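BauA (Acinetobacter baumannii, PDB 6HCP) serves as the outer-membrane receptor for ferric preacinetobactin and, as a TonB-dependent transporter, probably carries the iron-loaded siderophore across the outer membrane into the periplasm. Local coordinates at residues A[74-78]-A[698-702]; A[214-218]-A[694-698]; A[220-226]-A[247-253]. All blocks are in the same frame, centred on the assembly; numbering follows the deposited sequence.

Interaction 1. Residues A[74-78]-A[698-702]. With C8E ((hydroxyethyloxy)tri(ethyloxy)octane), chain B; EDO (1,2-ethanediol), chain K.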
loop_
_atom_site.group_PDB
_atom_site.type_symbol
_atom_site.label_atom_id
_atom_site.label_comp_id
_atom_site.label_asym_id
_atom_site.label_seq_id
_atom_site.Cartn_x
_atom_site.Cartn_y
_atom_site.Cartn_z
ATOM N N ASP A 74 -10.695 3.838 -20.452
ATOM C CA ASP A 74 -9.327 3.917 -19.920
ATOM C C ASP A 74 -9.321 4.307 -18.432
ATOM O O ASP A 74 -8.473 3.837 -17.668
ATOM C CB ASP A 74 -8.462 4.862 -20.740
ATOM C CG ASP A 74 -8.022 4.273 -22.077
ATOM O OD1 ASP A 74 -8.145 3.038 -22.250
ATOM O OD2 ASP A 74 -7.586 5.053 -22.935
ATOM N N LYS A 75 -10.270 5.149 -18.006
ATOM C CA LYS A 75 -10.388 5.528 -16.590
ATOM C C LYS A 75 -11.151 4.472 -15.781
ATOM O O LYS A 75 -11.212 4.547 -14.537
ATOM C CB LYS A 75 -11.097 6.891 -16.479
ATOM C CG LYS A 75 -10.402 8.040 -17.180
ATOM C CD LYS A 75 -8.987 8.334 -16.674
ATOM C CE LYS A 75 -9.010 8.896 -15.266
ATOM N NZ LYS A 75 -7.662 9.231 -14.747
ATOM N N GLN A 76 -11.823 3.542 -16.472
ATOM C CA GLN A 76 -12.823 2.649 -15.833
ATOM C C GLN A 76 -13.851 3.503 -15.063
ATOM O O GLN A 76 -14.271 3.168 -13.945
ATOM C CB GLN A 76 -12.149 1.602 -14.926
ATOM C CG GLN A 76 -11.017 0.824 -15.602
ATOM C CD GLN A 76 -10.613 -0.424 -14.836
ATOM O OE1 GLN A 76 -11.434 -1.261 -14.496
ATOM N NE2 GLN A 76 -9.361 -0.474 -14.418
ATOM N N ALA A 77 -14.288 4.594 -15.694
ATOM C CA ALA A 77 -15.184 5.558 -15.079
ATOM C C ALA A 77 -16.543 4.910 -14.796
ATOM O O ALA A 77 -17.168 4.291 -15.675
ATOM C CB ALA A 77 -15.320 6.766 -15.980
ATOM N N LYS A 78 -17.008 5.090 -13.565
ATOM C CA LYS A 78 -18.235 4.498 -13.070
ATOM C C LYS A 78 -19.383 5.527 -13.104
ATOM O O LYS A 78 -20.536 5.182 -12.882
ATOM C CB LYS A 78 -17.998 3.998 -11.646
ATOM C CG LYS A 78 -16.889 2.958 -11.483
ATOM C CD LYS A 78 -17.331 1.539 -11.813
ATOM C CE LYS A 78 -16.240 0.484 -11.665
ATOM N NZ LYS A 78 -15.209 0.612 -12.724
ATOM N N TYR A 698 -9.266 0.102 -5.861
ATOM C CA TYR A 698 -8.636 -0.718 -6.922
ATOM C C TYR A 698 -9.692 -1.058 -7.979
ATOM O O TYR A 698 -10.814 -1.410 -7.633
ATOM C CB TYR A 698 -8.042 -2.008 -6.338
ATOM C CG TYR A 698 -7.039 -1.855 -5.209
ATOM C CD1 TYR A 698 -7.447 -1.632 -3.901
ATOM C CD2 TYR A 698 -5.682 -2.014 -5.427
ATOM C CE1 TYR A 698 -6.536 -1.507 -2.861
ATOM C CE2 TYR A 698 -4.755 -1.838 -4.409
ATOM C CZ TYR A 698 -5.187 -1.639 -3.113
ATOM O OH TYR A 698 -4.300 -1.572 -2.069
ATOM N N MET A 699 -9.332 -0.946 -9.260
ATOM C CA MET A 699 -10.229 -1.311 -10.364
ATOM C C MET A 699 -9.474 -2.160 -11.392
ATOM O O MET A 699 -8.364 -1.803 -11.807
ATOM C CB MET A 699 -10.788 -0.069 -11.065
ATOM C CG MET A 699 -11.640 0.829 -10.147
ATOM S SD MET A 699 -12.422 2.137 -11.111
ATOM C CE MET A 699 -13.041 3.231 -9.825
ATOM N N LEU A 700 -10.093 -3.280 -11.789
ATOM C CA LEU A 700 -9.572 -4.123 -12.876
ATOM C C LEU A 700 -10.643 -4.301 -13.949
ATOM O O LEU A 700 -11.803 -4.485 -13.620
ATOM C CB LEU A 700 -9.180 -5.490 -12.315
ATOM C CG LEU A 700 -8.131 -5.473 -11.198
ATOM C CD1 LEU A 700 -8.022 -6.845 -10.541
ATOM C CD2 LEU A 700 -6.783 -5.012 -11.721
ATOM N N SER A 701 -10.213 -4.341 -15.214
ATOM C CA SER A 701 -11.105 -4.751 -16.265
ATOM C C SER A 701 -10.344 -5.513 -17.348
ATOM O O SER A 701 -9.166 -5.260 -17.596
ATOM C CB SER A 701 -11.891 -3.592 -16.848
ATOM O OG SER A 701 -11.080 -2.710 -17.590
ATOM N N VAL A 702 -11.096 -6.368 -18.053
ATOM C CA VAL A 702 -10.613 -7.109 -19.208
ATOM C C VAL A 702 -11.686 -7.048 -20.296
ATOM O O VAL A 702 -12.840 -7.353 -20.019
ATOM C CB VAL A 702 -10.308 -8.571 -18.834
ATOM C CG1 VAL A 702 -9.877 -9.379 -20.047
ATOM C CG2 VAL A 702 -9.270 -8.656 -17.728
HETATM C C2 C8E B . 1.829 1.224 -4.506
HETATM C C3 C8E B . 2.130 0.798 -3.068
HETATM C C4 C8E B . 1.588 1.805 -2.044
HETATM C C5 C8E B . 1.779 1.343 -0.592
HETATM C C6 C8E B . 0.886 0.180 -0.149
HETATM C C7 C8E B . -0.582 0.454 -0.450
HETATM C C8 C8E B . -0.998 -0.167 -1.785
HETATM O O9 C8E B . -0.354 -1.436 -1.910
HETATM C C10 C8E B . -0.761 -2.147 -3.074
HETATM C C11 C8E B . 0.462 -2.816 -3.684
HETATM O O12 C8E B . 0.518 -2.518 -5.082
HETATM C C13 C8E B . 1.733 -2.963 -5.695
HETATM C C14 C8E B . 1.466 -3.608 -7.057
HETATM O O15 C8E B . 0.268 -3.079 -7.640
HETATM C C16 C8E B . -0.863 -3.958 -7.587
HETATM C C17 C8E B . -1.824 -3.671 -8.742
HETATM O O18 C8E B . -3.106 -4.242 -8.457
HETATM C C19 C8E B . -4.084 -3.900 -9.435
HETATM C C20 C8E B . -5.339 -3.339 -8.768
HETATM C C1 EDO K . -5.956 1.779 -17.447
HETATM O O1 EDO K . -6.530 2.315 -18.694
HETATM C C2 EDO K . -4.684 2.590 -17.133
HETATM O O2 EDO K . -5.016 3.964 -16.838
#
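Here the plug of a TonB-dependent receptor rests against the last strand of its barrel. Tyr698 faces outward, away from the plug: its ring edge meets C20 of a detergent molecule, and its OH lies 3.6 Å from C8 of the same molecule. Met699 turns inward. Its backbone O accepts a weak hydrogen bond from Gln76 NE2 at 3.1 Å; the same amide nitrogen also donates to Asn672, its stronger partner. The Met699 thioether passes beside the plug segment, with SD 3.6 Å from Lys78 NZ, and this ammonium is held by its own hydrogen bond to Gln76 O (3.0 Å). Gln76, the first residue beyond helix 69-75, has positive phi and completes a Schellman motif; its CA-to-CB bond points toward the strand. Leu700 points away from the plug segment, and its backbone makes the contact, Leu700 C lying 3.2 Å from Gln76 OE1. Leu700 CD2 is 3.7 Å from detergent C20. On the inner face again, Ser701 CB lies 3.3 Å from Gln76 OE1. This inward–outward alternation is that of a barrel strand with the plug on one side and, on the other, bound detergent and a neighbouring subunit, whose Leu676 packs on Tyr698. Strand 697-705 is paired on its two edges with 173-181 and 665-674, closing the barrel. Helix 69-75 is tied to the latter neighbour by the Asp74–Arg670 salt bridge and a hydrogen bond from Tyr674 to Lys75 O, while Glu82 of helix 81-84 packs on Met699.

Interaction 2. Residues A[214-218]-A[694-698]. With C8E ((hydroxyethyloxy)tri(ethyloxy)octane), chain B; PO4 (phosphate ion), chain C.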
loop_
_atom_site.group_PDB
_atom_site.type_symbol
_atom_site.label_atom_id
_atom_site.label_comp_id
_atom_site.label_asym_id
_atom_site.label_seq_id
_atom_site.Cartn_x
_atom_site.Cartn_y
_atom_site.Cartn_z
ATOM N N ASP A 214 -19.625 -5.347 -2.706
ATOM C CA ASP A 214 -18.976 -4.491 -1.747
ATOM C C ASP A 214 -18.031 -3.532 -2.453
ATOM O O ASP A 214 -17.211 -3.936 -3.269
ATOM C CB ASP A 214 -18.165 -5.311 -0.744
ATOM C CG ASP A 214 -19.021 -6.134 0.187
ATOM O OD1 ASP A 214 -20.217 -5.834 0.291
ATOM O OD2 ASP A 214 -18.446 -6.948 0.913
ATOM N N ALA A 215 -18.097 -2.269 -2.044
ATOM C CA ALA A 215 -17.246 -1.215 -2.602
ATOM C C ALA A 215 -16.094 -0.954 -1.629
ATOM O O ALA A 215 -15.828 -1.774 -0.739
ATOM C CB ALA A 215 -18.057 0.051 -2.833
ATOM N N ALA A 216 -15.414 0.189 -1.801
ATOM C CA ALA A 216 -14.148 0.420 -1.107
ATOM C C ALA A 216 -14.380 1.010 0.280
ATOM O O ALA A 216 -13.514 0.955 1.141
ATOM C CB ALA A 216 -13.253 1.292 -1.935
ATOM N N VAL A 217 -15.560 1.584 0.505
ATOM C CA VAL A 217 -15.911 2.092 1.808
ATOM C C VAL A 217 -16.421 0.934 2.674
ATOM O O VAL A 217 -17.192 0.104 2.187
ATOM C CB VAL A 217 -16.949 3.226 1.668
ATOM C CG1 VAL A 217 -17.575 3.632 2.992
ATOM C CG2 VAL A 217 -16.319 4.435 0.989
ATOM N N ASN A 218 -16.150 0.988 3.985
ATOM C CA ASN A 218 -16.682 -0.021 4.924
ATOM C C ASN A 218 -18.211 -0.098 4.827
ATOM O O ASN A 218 -18.891 0.920 4.903
ATOM C CB ASN A 218 -16.328 0.271 6.379
ATOM C CG ASN A 218 -14.847 0.164 6.687
ATOM O OD1 ASN A 218 -14.079 -0.410 5.923
ATOM N ND2 ASN A 218 -14.437 0.730 7.810
ATOM N N ALA A 694 -13.413 9.623 -1.038
ATOM C CA ALA A 694 -13.304 8.215 -1.339
ATOM C C ALA A 694 -11.928 7.708 -0.921
ATOM O O ALA A 694 -10.918 8.371 -1.136
ATOM C CB ALA A 694 -13.530 7.986 -2.812
ATOM N N PRO A 695 -11.853 6.489 -0.352
ATOM C CA PRO A 695 -10.560 5.884 -0.003
ATOM C C PRO A 695 -9.815 5.350 -1.234
ATOM O O PRO A 695 -10.343 5.356 -2.357
ATOM C CB PRO A 695 -10.990 4.720 0.882
ATOM C CG PRO A 695 -12.288 4.266 0.258
ATOM C CD PRO A 695 -12.976 5.560 -0.181
ATOM N N ARG A 696 -8.622 4.803 -1.001
ATOM C CA ARG A 696 -7.895 4.048 -2.029
ATOM C C ARG A 696 -8.839 3.003 -2.625
ATOM O O ARG A 696 -9.495 2.291 -1.890
ATOM C CB ARG A 696 -6.690 3.324 -1.409
ATOM C CG ARG A 696 -5.867 2.532 -2.415
ATOM C CD ARG A 696 -4.811 1.691 -1.704
ATOM N NE ARG A 696 -3.824 2.534 -1.063
ATOM C CZ ARG A 696 -3.407 2.446 0.208
ATOM N NH1 ARG A 696 -3.943 1.570 1.045
ATOM N NH2 ARG A 696 -2.420 3.224 0.623
ATOM N N THR A 697 -8.908 2.957 -3.954
ATOM C CA THR A 697 -9.871 2.130 -4.644
ATOM C C THR A 697 -9.131 1.436 -5.799
ATOM O O THR A 697 -8.456 2.094 -6.595
ATOM C CB THR A 697 -11.072 2.956 -5.156
ATOM O OG1 THR A 697 -11.772 3.554 -4.062
ATOM C CG2 THR A 697 -12.048 2.126 -5.949
ATOM N N TYR A 698 -9.266 0.102 -5.861
ATOM C CA TYR A 698 -8.636 -0.718 -6.922
ATOM C C TYR A 698 -9.692 -1.058 -7.979
ATOM O O TYR A 698 -10.814 -1.410 -7.633
ATOM C CB TYR A 698 -8.042 -2.008 -6.338
ATOM C CG TYR A 698 -7.039 -1.855 -5.209
ATOM C CD1 TYR A 698 -7.447 -1.632 -3.901
ATOM C CD2 TYR A 698 -5.682 -2.014 -5.427
ATOM C CE1 TYR A 698 -6.536 -1.507 -2.861
ATOM C CE2 TYR A 698 -4.755 -1.838 -4.409
ATOM C CZ TYR A 698 -5.187 -1.639 -3.113
ATOM O OH TYR A 698 -4.300 -1.572 -2.069
HETATM C C2 C8E B . 1.829 1.224 -4.506
HETATM C C3 C8E B . 2.130 0.798 -3.068
HETATM C C4 C8E B . 1.588 1.805 -2.044
HETATM C C5 C8E B . 1.779 1.343 -0.592
HETATM C C6 C8E B . 0.886 0.180 -0.149
HETATM C C7 C8E B . -0.582 0.454 -0.450
HETATM C C8 C8E B . -0.998 -0.167 -1.785
HETATM O O9 C8E B . -0.354 -1.436 -1.910
HETATM C C10 C8E B . -0.761 -2.147 -3.074
HETATM C C11 C8E B . 0.462 -2.816 -3.684
HETATM O O12 C8E B . 0.518 -2.518 -5.082
HETATM C C13 C8E B . 1.733 -2.963 -5.695
HETATM C C14 C8E B . 1.466 -3.608 -7.057
HETATM O O15 C8E B . 0.268 -3.079 -7.640
HETATM C C16 C8E B . -0.863 -3.958 -7.587
HETATM C C17 C8E B . -1.824 -3.671 -8.742
HETATM O O18 C8E B . -3.106 -4.242 -8.457
HETATM C C19 C8E B . -4.084 -3.900 -9.435
HETATM C C20 C8E B . -5.339 -3.339 -8.768
HETATM P P PO4 C . -2.493 0.409 4.286
HETATM O O1 PO4 C . -1.158 -0.022 4.869
HETATM O O2 PO4 C . -2.628 1.927 4.204
HETATM O O3 PO4 C . -3.621 -0.173 5.099
HETATM O O4 PO4 C . -2.578 -0.177 2.896
#
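No hydrogen bond joins the loop 214-218 to residues 694-698; the contact is made by small apolar groups. Ala216 sits at its centre, its CA-to-CB bond pointing at the partner segment. Pro695 is its main apolar partner, shared with Val217: Ala216 CB lies 3.8 Å from Pro695 CG, and Val217 CG2 lies 3.7 Å from Pro695 CD. Ala216 also brings CB to 3.9 Å from Arg696 O and 3.4 Å from Thr697 OG1. That hydroxyl is engaged within its own segment, Thr697 OG1 donating to Pro695 O, two residues back, at 2.9 Å, while Ala216 CB packs against it.

The charged group points elsewhere. Arg696 runs away from the loop; its NE bonds to Leu676 O, and NH1 makes weak hydrogen bonds to a phosphate ion, 2.9 Å to O4 and 3.4 Å to O2. Arg696 residues of the second and third subunits bind the same ion, which probably comes from the crystallisation liquor. Detergent C7 lies over one face of the guanidinium of Arg696 in this chain, 3.5 Å from Arg696 NH2.

Such an arrangement fits a TonB-dependent receptor barrel, where an inter-strand loop, on the extracellular side in the usual orientation of the family, packs against the entry to the C-terminal strand, itself part of the predicted TonB C-terminal box.

Interaction 3. Residues A[220-226]-A[247-253]. With C8E ((hydroxyethyloxy)tri(ethyloxy)octane), chain D; EDO (1,2-ethanediol), chain Z.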
loop_
_atom_site.group_PDB
_atom_site.type_symbol
_atom_site.label_atom_id
_atom_site.label_comp_id
_atom_site.label_asym_id
_atom_site.label_seq_id
_atom_site.Cartn_x
_atom_site.Cartn_y
_atom_site.Cartn_z
ATOM N N GLN A 220 -20.253 -0.512 2.570
ATOM C CA GLN A 220 -20.917 0.102 1.421
ATOM C C GLN A 220 -20.872 -0.881 0.260
ATOM O O GLN A 220 -19.848 -1.459 -0.010
ATOM C CB GLN A 220 -20.208 1.401 1.050
ATOM C CG GLN A 220 -20.916 2.209 -0.026
ATOM C CD GLN A 220 -20.211 3.528 -0.240
ATOM O OE1 GLN A 220 -19.285 3.623 -1.041
ATOM N NE2 GLN A 220 -20.607 4.545 0.528
ATOM N N SER A 221 -22.014 -1.073 -0.399
ATOM C CA SER A 221 -22.076 -1.863 -1.601
ATOM C C SER A 221 -22.804 -1.067 -2.687
ATOM O O SER A 221 -23.641 -0.220 -2.391
ATOM C CB SER A 221 -22.751 -3.190 -1.328
ATOM O OG SER A 221 -24.106 -2.988 -1.006
ATOM N N LYS A 222 -22.396 -1.287 -3.933
ATOM C CA LYS A 222 -22.850 -0.512 -5.079
ATOM C C LYS A 222 -23.352 -1.454 -6.165
ATOM O O LYS A 222 -22.644 -2.383 -6.541
ATOM C CB LYS A 222 -21.699 0.321 -5.636
ATOM C CG LYS A 222 -21.175 1.400 -4.706
ATOM C CD LYS A 222 -19.981 2.076 -5.296
ATOM C CE LYS A 222 -19.498 3.266 -4.510
ATOM N NZ LYS A 222 -18.194 3.743 -5.029
ATOM N N GLU A 223 -24.607 -1.249 -6.581
ATOM C CA GLU A 223 -25.220 -1.992 -7.663
ATOM C C GLU A 223 -25.617 -1.012 -8.777
ATOM O O GLU A 223 -26.147 0.083 -8.518
ATOM C CB GLU A 223 -26.400 -2.798 -7.129
ATOM C CG GLU A 223 -27.134 -3.556 -8.221
ATOM C CD GLU A 223 -28.454 -4.192 -7.815
ATOM O OE1 GLU A 223 -29.030 -3.793 -6.765
ATOM O OE2 GLU A 223 -28.922 -5.064 -8.572
ATOM N N SER A 224 -25.173 -1.311 -9.994
ATOM C CA SER A 224 -25.572 -0.556 -11.176
ATOM C C SER A 224 -26.100 -1.523 -12.230
ATOM O O SER A 224 -25.581 -2.638 -12.378
ATOM C CB SER A 224 -24.420 0.254 -11.722
ATOM O OG SER A 224 -23.822 1.048 -10.712
ATOM N N ARG A 225 -27.029 -1.035 -13.045
ATOM C CA ARG A 225 -27.522 -1.793 -14.185
ATOM C C ARG A 225 -27.868 -0.801 -15.289
ATOM O O ARG A 225 -28.428 0.250 -15.013
ATOM C CB ARG A 225 -28.809 -2.575 -13.889
ATOM C CG ARG A 225 -28.797 -3.498 -12.683
ATOM C CD ARG A 225 -29.988 -4.463 -12.721
ATOM N NE ARG A 225 -30.213 -5.159 -11.451
ATOM C CZ ARG A 225 -31.398 -5.561 -10.990
ATOM N NH1 ARG A 225 -32.489 -5.392 -11.720
ATOM N NH2 ARG A 225 -31.499 -5.990 -9.742
ATOM N N LEU A 226 -27.605 -1.198 -16.529
ATOM C CA LEU A 226 -27.972 -0.402 -17.687
ATOM C C LEU A 226 -28.297 -1.315 -18.867
ATOM O O LEU A 226 -27.576 -2.271 -19.167
ATOM C CB LEU A 226 -26.812 0.525 -18.035
ATOM C CG LEU A 226 -27.014 1.406 -19.264
ATOM C CD1 LEU A 226 -28.133 2.406 -19.016
ATOM C CD2 LEU A 226 -25.720 2.129 -19.621
ATOM N N ALA A 247 -32.108 2.157 -16.478
ATOM C CA ALA A 247 -30.934 2.193 -15.564
ATOM C C ALA A 247 -31.393 2.000 -14.126
ATOM O O ALA A 247 -32.486 2.400 -13.733
ATOM C CB ALA A 247 -30.156 3.484 -15.727
ATOM N N LEU A 248 -30.477 1.451 -13.318
ATOM C CA LEU A 248 -30.646 1.324 -11.890
ATOM C C LEU A 248 -29.325 1.732 -11.226
ATOM O O LEU A 248 -28.259 1.385 -11.735
ATOM C CB LEU A 248 -30.983 -0.129 -11.542
ATOM C CG LEU A 248 -30.844 -0.492 -10.067
ATOM C CD1 LEU A 248 -32.023 0.042 -9.275
ATOM C CD2 LEU A 248 -30.730 -1.997 -9.876
ATOM N N ASP A 249 -29.436 2.494 -10.141
ATOM C CA ASP A 249 -28.312 2.859 -9.277
ATOM C C ASP A 249 -28.768 2.603 -7.844
ATOM O O ASP A 249 -29.848 3.063 -7.431
ATOM C CB ASP A 249 -27.888 4.314 -9.515
ATOM C CG ASP A 249 -26.771 4.806 -8.597
ATOM O OD1 ASP A 249 -25.602 4.584 -8.946
ATOM O OD2 ASP A 249 -27.080 5.204 -7.467
ATOM N N HIS A 250 -27.993 1.798 -7.110
ATOM C CA HIS A 250 -28.348 1.408 -5.760
ATOM C C HIS A 250 -27.087 1.368 -4.893
ATOM O O HIS A 250 -26.126 0.702 -5.248
ATOM C CB HIS A 250 -29.062 0.048 -5.758
ATOM C CG HIS A 250 -29.485 -0.403 -4.401
ATOM N ND1 HIS A 250 -30.805 -0.395 -3.996
ATOM C CD2 HIS A 250 -28.767 -0.818 -3.335
ATOM C CE1 HIS A 250 -30.886 -0.829 -2.754
ATOM N NE2 HIS A 250 -29.648 -1.102 -2.327
ATOM N N VAL A 251 -27.131 2.054 -3.748
ATOM C CA VAL A 251 -26.027 2.029 -2.789
ATOM C C VAL A 251 -26.600 1.626 -1.434
ATOM O O VAL A 251 -27.528 2.235 -0.934
ATOM C CB VAL A 251 -25.284 3.371 -2.669
ATOM C CG1 VAL A 251 -24.106 3.264 -1.701
ATOM C CG2 VAL A 251 -24.834 3.887 -4.023
ATOM N N ASP A 252 -26.053 0.545 -0.871
ATOM C CA ASP A 252 -26.242 0.194 0.531
ATOM C C ASP A 252 -25.061 0.777 1.309
ATOM O O ASP A 252 -23.938 0.700 0.846
ATOM C CB ASP A 252 -26.317 -1.327 0.715
ATOM C CG ASP A 252 -27.596 -1.970 0.189
ATOM O OD1 ASP A 252 -28.664 -1.370 0.353
ATOM O OD2 ASP A 252 -27.502 -3.042 -0.438
ATOM N N GLY A 253 -25.342 1.411 2.447
ATOM C CA GLY A 253 -24.354 2.197 3.151
ATOM C C GLY A 253 -24.070 3.501 2.427
ATOM O O GLY A 253 -22.907 3.886 2.206
HETATM C C1 C8E D . -33.190 -2.662 -14.231
HETATM C C2 C8E D . -32.243 -1.860 -15.100
HETATM C C3 C8E D . -31.882 -2.552 -16.414
HETATM C C4 C8E D . -31.328 -3.959 -16.203
HETATM C C5 C8E D . -30.645 -4.494 -17.463
HETATM C C6 C8E D . -29.570 -5.518 -17.119
HETATM C C7 C8E D . -28.716 -5.887 -18.325
HETATM C C8 C8E D . -27.704 -6.970 -17.955
HETATM O O9 C8E D . -26.543 -6.891 -18.792
HETATM C C10 C8E D . -25.525 -7.836 -18.465
HETATM C C11 C8E D . -24.567 -7.947 -19.631
HETATM O O12 C8E D . -23.264 -8.235 -19.141
HETATM C C1 EDO Z . -29.082 7.558 -6.285
HETATM O O1 EDO Z . -29.278 6.126 -6.251
HETATM C C2 EDO Z . -28.248 7.934 -7.474
HETATM O O2 EDO Z . -29.023 7.782 -8.678
HETATM O O HOH W 1 -25.849 -2.302 -3.304
HETATM O O HOH W 2 -24.653 3.490 -10.997
#
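Strands 221-226 and 247-252 run antiparallel, at 175° with axes 4.6 Å apart. At the end of the pair, where Gln220 precedes one strand and Gly253 follows the other, Gln220 NE2 donates to Gly253 O (2.9 Å), while Gln220 OE1 bonds to Ser97 of the plug. Ser221 starts the regular pairing: its N bonds to Asp252 O at 2.9 Å and its O receives Asp252 N at 3.0 Å. Lys222, in a non-hydrogen-bonded pair with Val251, sends its ammonium away to Ser97. Glu223 follows in the next hydrogen-bonded pair, its N 2.8 Å from His250 O. On the face carrying Ser221, Glu223 and Arg225, His250 NE2 bonds to Asp252 OD1 (2.9 Å). Ser224 lies opposite Asp249; a water bridges them, 2.6 Å from Ser224 OG and 2.5 Å from Asp249 OD1. Arg225 pairs with Leu248, and its NH2 forms a salt bridge to Glu223 OE2 (3.0 Å), with Leu248 CD2 over one guanidinium face. Leu226 CD1 finally packs on Ala247 CB at 4.0 Å. Because the two kinds of pair alternate, as in any antiparallel barrel hairpin, Leu248, His250 and Asp252 share the face of Ser221, Glu223 and Arg225, whereas Lys222, Ser224, Leu226, Ala247, Asp249 and Val251 lie on the plug side, where Asp249 forms a salt bridge with Arg129. The hairpin continues the barrel wall between strands 202-212 and 282-297.

Interactions 1 and 2 follow one another along the C-terminal segment and share Tyr698, their centres 13 Å apart; the first seats the plug on strand 697-705, the second covers the turn leading into it, and the same detergent molecule touches both. Interaction 3 belongs to the same barrel sheet. It touches interaction 2 directly, where the loop 214-218 leads into the hairpin: Ala215 N lies 2.8 Å from Gln220 O, a probable hydrogen bond, and Ala215 CB packs 3.7 Å from Lys222 CD. Interactions 1 and 3 do not touch, their nearest atoms being about 6 Å apart; interaction 1 contacts the plug through Gln76 and Lys78, whereas interaction 3 faces it with Gln220, Lys222 and Asp249.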